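Local coordinates for probable transcriptional regulatory protein aq_1575 (Aquifex aeolicus, PDB 1LFP) that probably binds DNA and regulates transcription as a member of the TACO1 family, at residues A[54-59]-A[64-69]; A[114-119]-A[222-227]. All blocks are in the same frame, centred on the assembly; numbering follows the deposited sequence.

In the fold
Followed from its N terminus, the chain first runs through helix 21-39, then continues through helices 47-58 and 63-74. Interaction 1 closes a very short loop here, only four residues separating 54-59 from 64-69, and ties the last two helices of this N-terminal bundle together. Interaction 2 opens later and closes a far longer loop: 102 residues, including the four-stranded antiparallel sheet, intervene between 114-119 and 222-227. It joins two helices against the mixed sheet. The contacts therefore follow one another in series, neither nested nor crossed. Their centres lie about 28 Å apart and they do not touch, so each illustrates apolar helix packing in a different part of the fold.

Interaction 1 of 2, residues A[54-59]-A[64-69]; sequences EQAKKA and ENIERA
I66 reaches across from helix 63-74 with the end of its longer branch and sets CD1 against two neighbouring residues of helix 47-58. On one side lies the methyl of A56, where CB is 3.7 Å from I66 CD1 and 3.9 Å from I66 CG1, so the outer half of the isoleucine meets the small side chain. The other partner is K57, whose chain crosses the isoleucine at about a right angle and offers its aliphatic part: K57 CG stands 3.7 Å from I66 CD1. The same lysine then bends at its last torsion (chi4 56°), which brings NZ back to 3.8 Å from I66 CD1, and the ammonium group also makes a cation-pi contact with W63. The isoleucine extends this far because CD1 lies anti to CA about the CB-CG1 bond (chi2 -178°).

The backbones come nearest at A56 and I66, with 7.2 Å between their CA atoms, and the methyl of A56 faces the isoleucine here. M61, in the connecting loop, touches both A56 and I66, while I32 of helix 21-39 also packs on I66. This is the apolar packing of two consecutive helices joined by a short loop, packed together against helix 21-39 in the helical N-terminal region of this TACO1/YebC protein.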
loop_
_atom_site.group_PDB
_atom_site.type_symbol
_atom_site.label_atom_id
_atom_site.label_comp_id
_atom_site.label_asym_id
_atom_site.label_seq_id
_atom_site.Cartn_x
_atom_site.Cartn_y
_atom_site.Cartn_z
ATOM N N GLU A 54 8.366 -13.331 0.761
ATOM C CA GLU A 54 8.228 -13.622 -0.654
ATOM C C GLU A 54 8.357 -12.394 -1.562
ATOM O O GLU A 54 8.958 -12.455 -2.628
ATOM C CB GLU A 54 6.877 -14.306 -0.863
ATOM C CG GLU A 54 6.464 -14.512 -2.286
ATOM C CD GLU A 54 4.974 -14.817 -2.386
ATOM O OE1 GLU A 54 4.519 -15.780 -1.728
ATOM O OE2 GLU A 54 4.265 -14.090 -3.114
ATOM N N GLN A 55 7.775 -11.284 -1.131
ATOM C CA GLN A 55 7.797 -10.044 -1.879
ATOM C C GLN A 55 9.183 -9.452 -1.889
ATOM O O GLN A 55 9.602 -8.793 -2.844
ATOM C CB GLN A 55 6.822 -9.051 -1.251
ATOM C CG GLN A 55 5.666 -8.679 -2.164
ATOM C CD GLN A 55 5.663 -7.204 -2.514
ATOM O OE1 GLN A 55 6.425 -6.755 -3.372
ATOM N NE2 GLN A 55 4.819 -6.437 -1.834
ATOM N N ALA A 56 9.890 -9.672 -0.795
ATOM C CA ALA A 56 11.237 -9.171 -0.674
ATOM C C ALA A 56 12.106 -9.960 -1.621
ATOM O O ALA A 56 12.980 -9.412 -2.259
ATOM C CB ALA A 56 11.729 -9.351 0.750
ATOM N N LYS A 57 11.881 -11.271 -1.701
ATOM C CA LYS A 57 12.697 -12.083 -2.576
ATOM C C LYS A 57 12.419 -11.706 -4.015
ATOM O O LYS A 57 13.317 -11.656 -4.835
ATOM C CB LYS A 57 12.408 -13.566 -2.340
ATOM C CG LYS A 57 13.056 -14.107 -1.090
ATOM C CD LYS A 57 12.816 -15.600 -0.932
ATOM C CE LYS A 57 13.713 -16.186 0.149
ATOM N NZ LYS A 57 13.541 -15.505 1.455
ATOM N N LYS A 58 11.165 -11.417 -4.308
ATOM C CA LYS A 58 10.783 -11.074 -5.663
ATOM C C LYS A 58 11.360 -9.775 -6.150
ATOM O O LYS A 58 11.568 -9.602 -7.361
ATOM C CB LYS A 58 9.258 -11.042 -5.782
ATOM C CG LYS A 58 8.764 -11.636 -7.083
ATOM C CD LYS A 58 9.244 -13.086 -7.233
ATOM C CE LYS A 58 8.738 -13.989 -6.097
ATOM N NZ LYS A 58 7.254 -14.194 -6.128
ATOM N N ALA A 59 11.669 -8.882 -5.212
ATOM C CA ALA A 59 12.220 -7.573 -5.528
ATOM C C ALA A 59 13.743 -7.567 -5.537
ATOM O O ALA A 59 14.371 -6.515 -5.652
ATOM C CB ALA A 59 11.691 -6.551 -4.531
ATOM N N GLU A 64 20.180 -11.705 3.066
ATOM C CA GLU A 64 20.770 -11.335 4.345
ATOM C C GLU A 64 19.966 -10.193 4.958
ATOM O O GLU A 64 19.848 -10.079 6.173
ATOM C CB GLU A 64 22.214 -10.925 4.120
ATOM C CG GLU A 64 22.350 -10.045 2.899
ATOM C CD GLU A 64 23.030 -10.745 1.721
ATOM O OE1 GLU A 64 22.476 -11.762 1.168
ATOM O OE2 GLU A 64 24.130 -10.241 1.365
ATOM N N ASN A 65 19.388 -9.334 4.128
ATOM C CA ASN A 65 18.566 -8.246 4.681
ATOM C C ASN A 65 17.227 -8.734 5.194
ATOM O O ASN A 65 16.641 -8.154 6.092
ATOM C CB ASN A 65 18.284 -7.173 3.634
ATOM C CG ASN A 65 19.430 -6.221 3.475
ATOM O OD1 ASN A 65 19.588 -5.252 4.258
ATOM N ND2 ASN A 65 20.258 -6.481 2.465
ATOM N N ILE A 66 16.710 -9.777 4.570
ATOM C CA ILE A 66 15.455 -10.319 4.989
ATOM C C ILE A 66 15.674 -10.944 6.390
ATOM O O ILE A 66 14.902 -10.735 7.318
ATOM C CB ILE A 66 14.995 -11.384 4.007
ATOM C CG1 ILE A 66 14.870 -10.788 2.603
ATOM C CG2 ILE A 66 13.663 -11.958 4.467
ATOM C CD1 ILE A 66 14.366 -11.818 1.565
ATOM N N GLU A 67 16.748 -11.706 6.530
ATOM C CA GLU A 67 17.029 -12.344 7.826
ATOM C C GLU A 67 17.227 -11.310 8.941
ATOM O O GLU A 67 16.701 -11.442 10.058
ATOM C CB GLU A 67 18.283 -13.204 7.683
ATOM C CG GLU A 67 18.753 -13.881 8.939
ATOM C CD GLU A 67 20.019 -14.672 8.687
ATOM O OE1 GLU A 67 19.944 -15.678 7.943
ATOM O OE2 GLU A 67 21.085 -14.274 9.209
ATOM N N ARG A 68 17.995 -10.280 8.631
ATOM C CA ARG A 68 18.288 -9.220 9.580
ATOM C C ARG A 68 16.994 -8.563 10.071
ATOM O O ARG A 68 16.819 -8.310 11.264
ATOM C CB ARG A 68 19.210 -8.201 8.920
ATOM C CG ARG A 68 19.696 -7.097 9.824
ATOM C CD ARG A 68 21.194 -6.831 9.575
ATOM N NE ARG A 68 21.518 -6.785 8.149
ATOM C CZ ARG A 68 22.709 -7.053 7.619
ATOM N NH1 ARG A 68 23.742 -7.399 8.377
ATOM N NH2 ARG A 68 22.866 -6.995 6.310
ATOM N N ALA A 69 16.063 -8.341 9.135
ATOM C CA ALA A 69 14.781 -7.719 9.448
ATOM C C ALA A 69 13.977 -8.585 10.405
ATOM O O ALA A 69 13.342 -8.059 11.310
ATOM C CB ALA A 69 13.958 -7.478 8.136
#

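Interaction 2 of 2, residues A[114-119]-A[222-227]; sequences RHVFTK and LNALEE
V116 and A224 meet methyl to methyl where 114-119 and 222-227 come nearest, V116 CG1 standing 3.3 Å from A224 CB. That is tighter than usual van der Waals contact between carbons. The same valine branch also reaches L225, with CG1 3.8 Å from L225 CD2, so a single methyl is shared by two consecutive residues of the facing helix. Its position follows from the valine torsion: CG1 lies anti to the backbone N (chi1 178°), while CG2 lies anti to the carbonyl carbon. L225 in turn uses its two branches separately. CD2 goes to the valine, whereas CD1 approaches the ring of F117, 4.1 Å from CE2, the two side chains crossing at about a right angle.

One step outward, the short helical segments run nearly antiparallel, at 160° between their N-to-C directions, with their axes 9.4 Å apart. The small A224 sits at the closest pair of CA atoms, 6.5 Å from that of V116, and H120, just after helix 106-119, touches it.

The sheet lies beneath. L225 rests on V99 and V234, and F117 packs on V97 and L124, so both larger side chains link the helix pair to the strands. A salt bridge from E226 OE2 to K27 NZ connects helix 212-226 with helix 21-39 of the N-terminal region. The arrangement is that of two antiparallel helices packed side by side on one mixed sheet in an alpha+beta domain, where helix 212-226 forms the beta-alpha-beta crossover between the parallel strands 207-208 and 231-239.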
loop_
_atom_site.group_PDB
_atom_site.type_symbol
_atom_site.label_atom_id
_atom_site.label_comp_id
_atom_site.label_asym_id
_atom_site.label_seq_id
_atom_site.Cartn_x
_atom_site.Cartn_y
_atom_site.Cartn_z
ATOM N N ARG A 114 2.014 16.026 9.065
ATOM C CA ARG A 114 1.286 17.261 9.217
ATOM C C ARG A 114 1.904 18.292 8.289
ATOM O O ARG A 114 1.180 18.952 7.589
ATOM C CB ARG A 114 1.329 17.783 10.656
ATOM C CG ARG A 114 0.367 18.963 10.901
ATOM C CD ARG A 114 0.314 19.363 12.383
ATOM N NE ARG A 114 -0.092 18.250 13.249
ATOM C CZ ARG A 114 -1.349 17.834 13.421
ATOM N NH1 ARG A 114 -2.356 18.438 12.794
ATOM N NH2 ARG A 114 -1.597 16.800 14.221
ATOM N N HIS A 115 3.248 18.390 8.263
ATOM C CA HIS A 115 3.902 19.370 7.408
ATOM C C HIS A 115 3.535 19.114 5.974
ATOM O O HIS A 115 3.221 20.054 5.250
ATOM C CB HIS A 115 5.442 19.336 7.528
ATOM C CG HIS A 115 5.986 20.023 8.752
ATOM N ND1 HIS A 115 5.785 19.545 10.027
ATOM C CD2 HIS A 115 6.707 21.161 8.892
ATOM C CE1 HIS A 115 6.356 20.357 10.902
ATOM N NE2 HIS A 115 6.922 21.349 10.238
ATOM N N VAL A 116 3.600 17.852 5.542
ATOM C CA VAL A 116 3.257 17.562 4.145
ATOM C C VAL A 116 1.838 18.011 3.815
ATOM O O VAL A 116 1.583 18.608 2.761
ATOM C CB VAL A 116 3.352 16.052 3.830
ATOM C CG1 VAL A 116 2.936 15.796 2.387
ATOM C CG2 VAL A 116 4.781 15.552 4.106
ATOM N N PHE A 117 0.892 17.679 4.681
ATOM C CA PHE A 117 -0.499 18.071 4.429
ATOM C C PHE A 117 -0.643 19.594 4.281
ATOM O O PHE A 117 -1.203 20.086 3.312
ATOM C CB PHE A 117 -1.388 17.578 5.565
ATOM C CG PHE A 117 -2.051 16.232 5.303
ATOM C CD1 PHE A 117 -3.252 16.162 4.600
ATOM C CD2 PHE A 117 -1.484 15.049 5.785
ATOM C CE1 PHE A 117 -3.908 14.936 4.368
ATOM C CE2 PHE A 117 -2.130 13.800 5.559
ATOM C CZ PHE A 117 -3.345 13.753 4.846
ATOM N N THR A 118 -0.133 20.328 5.258
ATOM C CA THR A 118 -0.191 21.785 5.246
ATOM C C THR A 118 0.448 22.436 4.024
ATOM O O THR A 118 -0.165 23.287 3.375
ATOM C CB THR A 118 0.454 22.350 6.498
ATOM O OG1 THR A 118 -0.260 21.867 7.642
ATOM C CG2 THR A 118 0.410 23.884 6.481
ATOM N N LYS A 119 1.659 22.015 3.697
ATOM C CA LYS A 119 2.384 22.560 2.560
ATOM C C LYS A 119 1.574 22.491 1.283
ATOM O O LYS A 119 1.603 23.406 0.468
ATOM C CB LYS A 119 3.698 21.812 2.390
ATOM C CG LYS A 119 4.803 22.313 3.292
ATOM C CD LYS A 119 4.368 22.471 4.751
ATOM C CE LYS A 119 5.594 22.723 5.621
ATOM N NZ LYS A 119 6.644 21.700 5.303
ATOM N N LEU A 222 -0.230 13.637 -2.102
ATOM C CA LEU A 222 -0.140 12.185 -2.036
ATOM C C LEU A 222 1.273 11.722 -2.370
ATOM O O LEU A 222 1.815 10.854 -1.696
ATOM C CB LEU A 222 -1.158 11.546 -2.987
ATOM C CG LEU A 222 -2.636 11.907 -2.749
ATOM C CD1 LEU A 222 -3.550 10.991 -3.548
ATOM C CD2 LEU A 222 -2.931 11.761 -1.211
ATOM N N ASN A 223 1.860 12.301 -3.423
ATOM C CA ASN A 223 3.225 11.949 -3.823
ATOM C C ASN A 223 4.208 12.287 -2.702
ATOM O O ASN A 223 5.160 11.545 -2.467
ATOM C CB ASN A 223 3.665 12.756 -5.045
ATOM C CG ASN A 223 3.015 12.302 -6.321
ATOM O OD1 ASN A 223 2.991 13.047 -7.310
ATOM N ND2 ASN A 223 2.489 11.081 -6.327
ATOM N N ALA A 224 3.974 13.414 -2.030
ATOM C CA ALA A 224 4.851 13.857 -0.960
ATOM C C ALA A 224 4.752 12.869 0.204
ATOM O O ALA A 224 5.768 12.513 0.821
ATOM C CB ALA A 224 4.476 15.277 -0.532
ATOM N N LEU A 225 3.543 12.397 0.505
ATOM C CA LEU A 225 3.417 11.427 1.596
ATOM C C LEU A 225 4.157 10.128 1.262
ATOM O O LEU A 225 4.761 9.490 2.130
ATOM C CB LEU A 225 1.946 11.127 1.876
ATOM C CG LEU A 225 1.169 12.325 2.426
ATOM C CD1 LEU A 225 -0.327 12.056 2.277
ATOM C CD2 LEU A 225 1.550 12.560 3.901
ATOM N N GLU A 226 4.108 9.742 -0.006
ATOM C CA GLU A 226 4.767 8.521 -0.453
ATOM C C GLU A 226 6.285 8.624 -0.294
ATOM O O GLU A 226 6.976 7.615 -0.100
ATOM C CB GLU A 226 4.413 8.259 -1.927
ATOM C CG GLU A 226 4.878 6.909 -2.444
ATOM C CD GLU A 226 4.165 5.763 -1.758
ATOM O OE1 GLU A 226 2.940 5.617 -1.978
ATOM O OE2 GLU A 226 4.825 5.021 -0.996
ATOM N N GLU A 227 6.812 9.841 -0.350
ATOM C CA GLU A 227 8.250 10.025 -0.233
ATOM C C GLU A 227 8.801 9.908 1.176
ATOM O O GLU A 227 10.007 10.060 1.388
ATOM C CB GLU A 227 8.667 11.360 -0.856
ATOM C CG GLU A 227 8.535 11.359 -2.377
ATOM C CD GLU A 227 9.358 10.258 -3.032
ATOM O OE1 GLU A 227 10.605 10.297 -2.921
ATOM O OE2 GLU A 227 8.761 9.352 -3.654
#